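Local coordinates for protein D-threo-3-hydroxyaspartate dehydratase (Delftia, PDB 3WQC) that uses pyridoxal 5'-phosphate and divalent metal ions to deaminate D-threo-3-hydroxyaspartate to oxaloacetate and ammonium, at residues S185-D190 against R256-C261; F250-M255 against P359-A364. One frame throughout, in Å; residues are numbered along the deposited sequence.

Contact 1. Residues S185-D190 against R256-C261; sequences SSYELD and RNIGVC. With PLP (pyridoxal-5'-phosphate), chain J.
Asn-257 O, near the end of helix 253-258, is gripped by two waters, one of them weakly. Water 2 donates to Asn-257 O at 2.7 Å. The same water donates to Asp-190 O at 2.8 Å, so it ties the two backbones together. Water 1 adds weak bonds to Asn-257 O and Asp-190 OD2. Next to this bridge the two backbones come close. Asp-190 CA lies 3.3 Å from Ile-258 O in a CA-H...O contact.

Ile-258 makes most of the remaining contact. Its first torsion (chi1 -75°) sends CG1 to within 3.5 Å of Leu-189 O and CD1 on to Tyr-187. CD1 lies over one face of the tyrosine ring, 4.2 Å from Tyr-187 CG. The two side chains cross obliquely. The tyrosine ring runs past helix 253-258, touching Val-254 and Met-255, and carries its hydroxyl to the cofactor. Tyr-187 OH donates a very short bond, 2.5 Å, to PLP O2P, which sits at the ring edge and in its plane. Ser-186 OG turns instead to Ser-227.

Gly-259 then ends the helix with a positive phi of 108°. It is the C-prime residue of a Schellman motif, closed by Val-260 N to Met-255 O and Gly-259 N to Arg-256 O. Through Tyr-187 the contact borders the PLP pocket of an alanine racemase-like TIM barrel; Arg-151, Thr-228, Arg-244, Gly-246 and Val-247 also hydrogen-bond the cofactor.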
loop_
_atom_site.group_PDB
_atom_site.type_symbol
_atom_site.label_atom_id
_atom_site.label_comp_id
_atom_site.label_asym_id
_atom_site.label_seq_id
_atom_site.Cartn_x
_atom_site.Cartn_y
_atom_site.Cartn_z
ATOM N N SER B 185 21.701 -0.675 -1.967
ATOM C CA SER B 185 21.987 -1.697 -2.970
ATOM C C SER B 185 22.255 -3.009 -2.247
ATOM O O SER B 185 22.265 -4.045 -2.953
ATOM C CB SER B 185 23.216 -1.375 -3.834
ATOM O OG SER B 185 24.431 -1.431 -3.058
ATOM N N SER B 186 22.366 -3.047 -0.912
ATOM C CA SER B 186 22.523 -4.319 -0.174
ATOM C C SER B 186 21.306 -5.264 -0.434
ATOM O O SER B 186 21.447 -6.513 -0.290
ATOM C CB SER B 186 22.700 -4.057 1.319
ATOM O OG SER B 186 21.458 -3.552 1.875
ATOM N N TYR B 187 20.176 -4.706 -0.863
ATOM C CA TYR B 187 18.963 -5.543 -1.050
ATOM C C TYR B 187 19.052 -6.359 -2.287
ATOM O O TYR B 187 18.245 -7.258 -2.479
ATOM C CB TYR B 187 17.749 -4.637 -1.128
ATOM C CG TYR B 187 17.249 -4.214 0.255
ATOM C CD1 TYR B 187 18.065 -3.554 1.213
ATOM C CD2 TYR B 187 15.897 -4.451 0.610
ATOM C CE1 TYR B 187 17.558 -3.130 2.445
ATOM C CE2 TYR B 187 15.407 -4.057 1.860
ATOM C CZ TYR B 187 16.207 -3.397 2.764
ATOM O OH TYR B 187 15.692 -3.044 3.985
ATOM N N GLU B 188 20.065 -6.085 -3.137
ATOM C CA GLU B 188 20.263 -6.896 -4.353
ATOM C C GLU B 188 21.177 -8.088 -4.063
ATOM O O GLU B 188 21.392 -8.900 -4.994
ATOM C CB GLU B 188 20.862 -6.010 -5.461
ATOM C CG GLU B 188 19.908 -4.892 -5.990
ATOM C CD GLU B 188 20.694 -3.668 -6.458
ATOM O OE1 GLU B 188 21.838 -3.790 -6.991
ATOM O OE2 GLU B 188 20.189 -2.546 -6.245
ATOM N N LEU B 189 21.724 -8.240 -2.855
ATOM C CA LEU B 189 22.765 -9.256 -2.583
ATOM C C LEU B 189 22.129 -10.426 -1.843
ATOM O O LEU B 189 21.001 -10.301 -1.304
ATOM C CB LEU B 189 23.862 -8.649 -1.663
ATOM C CG LEU B 189 24.560 -7.454 -2.407
ATOM C CD1 LEU B 189 25.637 -6.826 -1.516
ATOM C CD2 LEU B 189 25.064 -7.790 -3.823
ATOM N N ASP B 190 22.869 -11.526 -1.752
ATOM C CA ASP B 190 22.366 -12.728 -1.111
ATOM C C ASP B 190 23.419 -13.698 -0.617
ATOM O O ASP B 190 23.090 -14.892 -0.384
ATOM C CB ASP B 190 21.285 -13.453 -1.979
ATOM C CG ASP B 190 21.849 -13.978 -3.280
ATOM O OD1 ASP B 190 23.079 -14.000 -3.404
ATOM O OD2 ASP B 190 21.091 -14.564 -4.111
ATOM N N ARG B 256 14.909 -12.565 4.636
ATOM C CA ARG B 256 15.198 -14.017 4.701
ATOM C C ARG B 256 15.986 -14.412 3.434
ATOM O O ARG B 256 17.035 -15.125 3.517
ATOM C CB ARG B 256 13.878 -14.800 4.765
ATOM C CG ARG B 256 14.114 -16.303 4.868
ATOM C CD ARG B 256 14.134 -16.920 3.456
ATOM N NE ARG B 256 14.055 -18.380 3.496
ATOM C CZ ARG B 256 14.103 -19.164 2.407
ATOM N NH1 ARG B 256 14.221 -18.644 1.163
ATOM N NH2 ARG B 256 14.008 -20.492 2.563
ATOM N N ASN B 257 15.563 -13.957 2.238
ATOM C CA ASN B 257 16.236 -14.295 1.020
ATOM C C ASN B 257 17.637 -13.648 0.888
ATOM O O ASN B 257 18.553 -14.251 0.269
ATOM C CB ASN B 257 15.426 -13.940 -0.179
ATOM C CG ASN B 257 14.313 -14.939 -0.440
ATOM O OD1 ASN B 257 14.423 -16.112 -0.016
ATOM N ND2 ASN B 257 13.313 -14.540 -1.247
ATOM N N ILE B 258 17.809 -12.451 1.467
ATOM C CA ILE B 258 19.127 -11.807 1.464
ATOM C C ILE B 258 20.061 -12.652 2.337
ATOM O O ILE B 258 21.293 -12.695 2.057
ATOM C CB ILE B 258 19.025 -10.330 2.002
ATOM C CG1 ILE B 258 18.394 -9.510 0.881
ATOM C CG2 ILE B 258 20.453 -9.741 2.308
ATOM C CD1 ILE B 258 17.836 -8.175 1.440
ATOM N N GLY B 259 19.512 -13.300 3.369
ATOM C CA GLY B 259 20.252 -14.268 4.193
ATOM C C GLY B 259 20.573 -13.778 5.567
ATOM O O GLY B 259 21.413 -14.387 6.233
ATOM N N VAL B 260 19.954 -12.680 5.996
ATOM C CA VAL B 260 20.276 -12.069 7.293
ATOM C C VAL B 260 19.264 -12.475 8.363
ATOM O O VAL B 260 19.439 -12.105 9.549
ATOM C CB VAL B 260 20.449 -10.560 7.185
ATOM C CG1 VAL B 260 21.655 -10.251 6.216
ATOM C CG2 VAL B 260 19.151 -9.889 6.725
ATOM N N CYS B 261 18.251 -13.306 8.014
ATOM C CA CYS B 261 17.398 -13.845 9.067
ATOM C C CYS B 261 16.820 -15.150 8.468
ATOM O O CYS B 261 16.963 -15.448 7.268
ATOM C CB CYS B 261 16.235 -12.878 9.436
ATOM S SG CYS B 261 15.031 -12.631 8.143
HETATM N N1 PLP J . 18.620 4.870 6.350
HETATM C C2 PLP J . 17.844 5.444 5.409
HETATM C C2A PLP J . 18.207 6.790 4.824
HETATM C C3 PLP J . 16.649 4.757 4.981
HETATM O O3 PLP J . 15.875 5.335 4.075
HETATM C C4 PLP J . 16.361 3.474 5.566
HETATM C C4A PLP J . 15.162 2.806 5.179
HETATM C C5 PLP J . 17.242 2.947 6.557
HETATM C C6 PLP J . 18.412 3.656 6.867
HETATM C C5A PLP J . 16.987 1.604 7.195
HETATM O O4P PLP J . 17.168 0.534 6.158
HETATM P P PLP J . 16.565 -0.911 6.497
HETATM O O1P PLP J . 17.053 -1.179 7.871
HETATM O O2P PLP J . 17.206 -1.786 5.477
HETATM O O3P PLP J . 15.093 -0.851 6.471
HETATM O O HOH W 1 17.909 -14.234 -3.009
HETATM O O HOH W 2 20.739 -15.824 0.755
#

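Contact 2. Residues F250-M255 against P359-A364. With MG (magnesium ion), chain K.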
loop_
_atom_site.group_PDB
_atom_site.type_symbol
_atom_site.label_atom_id
_atom_site.label_comp_id
_atom_site.label_asym_id
_atom_site.label_seq_id
_atom_site.Cartn_x
_atom_site.Cartn_y
_atom_site.Cartn_z
ATOM N N PHE B 250 11.130 -6.219 12.582
ATOM C CA PHE B 250 10.242 -7.341 12.238
ATOM C C PHE B 250 10.846 -8.392 11.354
ATOM O O PHE B 250 10.410 -9.573 11.380
ATOM C CB PHE B 250 8.937 -6.819 11.538
ATOM C CG PHE B 250 8.180 -5.793 12.372
ATOM C CD1 PHE B 250 8.065 -5.895 13.807
ATOM C CD2 PHE B 250 7.505 -4.760 11.718
ATOM C CE1 PHE B 250 7.310 -4.950 14.548
ATOM C CE2 PHE B 250 6.731 -3.848 12.458
ATOM C CZ PHE B 250 6.659 -3.917 13.854
ATOM N N PHE B 251 11.776 -8.014 10.464
ATOM C CA PHE B 251 12.199 -8.811 9.345
ATOM C C PHE B 251 11.040 -9.152 8.387
ATOM O O PHE B 251 9.892 -8.727 8.641
ATOM C CB PHE B 251 13.013 -10.107 9.752
ATOM C CG PHE B 251 14.365 -9.783 10.341
ATOM C CD1 PHE B 251 15.337 -9.156 9.529
ATOM C CD2 PHE B 251 14.684 -10.146 11.651
ATOM C CE1 PHE B 251 16.650 -8.954 10.016
ATOM C CE2 PHE B 251 15.993 -9.909 12.158
ATOM C CZ PHE B 251 16.954 -9.329 11.317
ATOM N N ASP B 252 11.364 -9.846 7.306
ATOM C CA ASP B 252 10.423 -10.183 6.259
ATOM C C ASP B 252 11.050 -11.157 5.321
ATOM O O ASP B 252 12.213 -11.613 5.572
ATOM C CB ASP B 252 9.861 -8.910 5.571
ATOM C CG ASP B 252 10.961 -8.075 4.895
ATOM O OD1 ASP B 252 11.980 -8.703 4.479
ATOM O OD2 ASP B 252 10.821 -6.835 4.782
ATOM N N LEU B 253 10.324 -11.583 4.278
ATOM C CA LEU B 253 10.866 -12.621 3.413
ATOM C C LEU B 253 11.963 -12.126 2.463
ATOM O O LEU B 253 12.870 -12.879 2.097
ATOM C CB LEU B 253 9.764 -13.250 2.559
ATOM C CG LEU B 253 8.712 -14.004 3.461
ATOM C CD1 LEU B 253 7.501 -14.307 2.565
ATOM C CD2 LEU B 253 9.350 -15.284 4.010
ATOM N N VAL B 254 11.924 -10.834 2.109
ATOM C CA VAL B 254 13.059 -10.248 1.337
ATOM C C VAL B 254 14.339 -10.364 2.209
ATOM O O VAL B 254 15.377 -10.788 1.680
ATOM C CB VAL B 254 12.755 -8.784 0.975
ATOM C CG1 VAL B 254 14.030 -8.018 0.621
ATOM C CG2 VAL B 254 11.800 -8.816 -0.211
ATOM N N MET B 255 14.290 -10.079 3.500
ATOM C CA MET B 255 15.466 -10.211 4.395
ATOM C C MET B 255 15.877 -11.661 4.530
ATOM O O MET B 255 17.094 -11.975 4.564
ATOM C CB MET B 255 15.238 -9.635 5.801
ATOM C CG MET B 255 15.121 -8.101 5.807
ATOM S SD MET B 255 16.669 -7.236 5.460
ATOM C CE MET B 255 16.361 -6.228 4.007
ATOM N N PRO B 359 5.023 -11.494 5.170
ATOM C CA PRO B 359 5.062 -10.531 4.081
ATOM C C PRO B 359 6.380 -10.550 3.276
ATOM O O PRO B 359 7.456 -10.893 3.850
ATOM C CB PRO B 359 5.018 -9.190 4.828
ATOM C CG PRO B 359 5.699 -9.485 6.148
ATOM C CD PRO B 359 5.236 -10.901 6.497
ATOM N N ASN B 360 6.324 -10.116 2.010
ATOM C CA ASN B 360 7.553 -9.820 1.262
ATOM C C ASN B 360 8.332 -8.687 1.983
ATOM O O ASN B 360 9.563 -8.881 2.181
ATOM C CB ASN B 360 7.255 -9.285 -0.153
ATOM C CG ASN B 360 6.850 -10.421 -1.133
ATOM O OD1 ASN B 360 7.619 -10.691 -2.064
ATOM N ND2 ASN B 360 5.721 -11.107 -0.950
ATOM N N HIS B 361 7.687 -7.585 2.365
ATOM C CA HIS B 361 8.374 -6.402 2.760
ATOM C C HIS B 361 7.647 -5.832 3.928
ATOM O O HIS B 361 6.489 -5.346 3.793
ATOM C CB HIS B 361 8.397 -5.432 1.573
ATOM C CG HIS B 361 9.162 -4.181 1.810
ATOM N ND1 HIS B 361 9.243 -3.202 0.827
ATOM C CD2 HIS B 361 9.957 -3.781 2.852
ATOM C CE1 HIS B 361 10.056 -2.166 1.253
ATOM N NE2 HIS B 361 10.522 -2.501 2.491
ATOM N N ALA B 362 8.224 -5.937 5.139
ATOM C CA ALA B 362 7.470 -5.534 6.359
ATOM C C ALA B 362 7.043 -4.060 6.299
ATOM O O ALA B 362 5.905 -3.720 6.681
ATOM C CB ALA B 362 8.307 -5.787 7.637
ATOM N N CYS B 363 7.881 -3.178 5.741
ATOM C CA CYS B 363 7.566 -1.725 5.764
ATOM C C CYS B 363 6.325 -1.493 4.896
ATOM O O CYS B 363 5.526 -0.612 5.166
ATOM C CB CYS B 363 8.757 -0.956 5.104
ATOM S SG CYS B 363 10.378 -1.529 5.795
ATOM N N ALA B 364 6.253 -2.221 3.762
ATOM C CA ALA B 364 5.130 -2.005 2.801
ATOM C C ALA B 364 3.843 -2.600 3.355
ATOM O O ALA B 364 2.761 -1.984 3.359
ATOM C CB ALA B 364 5.487 -2.640 1.475
HETATM MG MG MG K . 11.910 -1.383 3.690
HETATM O O HOH W 3 13.510 -0.324 4.558
HETATM O O HOH W 4 13.160 -1.328 1.852
HETATM O O HOH W 5 11.185 0.433 2.884
HETATM O O HOH W 6 12.958 -3.092 4.137
#
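Three hydrogen bonds cross this buried contact, and Asp-252 accepts one of them and caps its own helix. Its CG takes the crowded position between the backbone N and the carbonyl carbon (chi1 61°), which spreads the carboxylate between two helix starts. Asp-252 OD1 accepts from Met-255 N at 2.9 Å, nearly along its C-O axis. This is the N-cap bond of its own helix, 253-258. Asp-252 OD2 uses its anti lone pair for Ala-362 N, 2.8 Å away and nearly straight at 161°. Ala-362 opens helix 362-366. Two helix N-termini thus meet one carboxylate, which would favour its charged form. Two backbone bonds run alongside. Leu-253 N reaches Pro-359 O at 3.0 Å, and Val-254 N reaches Asn-360 O at 3.1 Å. The Leu-253 and Val-254 side chains lie against these same carbonyls.

Apolar packing centres on the Ala-362 methyl. Ala-362 CB lies 4.1 Å from Phe-250 CB, at the edge of the phenyl ring and near its plane. It also lies 3.5 Å from Phe-251 O, a buried carbonyl with no polar partner in the model. The Phe-250 ring meets Tyr-372 edge-to-face.

Metal binding forms the third group. His-361 CG is anti to the backbone N (chi1 -176°), and His-361 NE2 binds MG at 2.1 Å. His-361 ND1 is held by Asp-296, which fixes the ring. Trp-290 of the second subunit meets the same ring. Cys-363 SG stands farther off, 2.6 Å from MG, opposite water 4. Waters 3, 4, 5 and 6 complete an octahedral shell. A histidine and a cysteine two residues apart form the metal site, as in zinc-dependent D-serine dehydratases of the DSD1 family.

In the fold
Contacts 1 and 2 have centres 11 Å apart and share helix 253-258. Contact 2 holds its start, contact 1 its end. Their segments alternate along the chain: 185-190, 250-255, 256-261, then 359-364. The first belongs to the barrel, in the loop between strand 175-180 and helix 192-215. The last follows strand 354-358 of the mixed sheet in the C-terminal part. The short helix therefore joins both parts of the chain. The contacts also touch directly: Met-255 CE, in one of two conformers, packs tightly on Tyr-187 CZ, and Cys-261 SG on Phe-251 CB. The cofactor phosphate and the metal ion lie close together on the same side of this helix, in the active site.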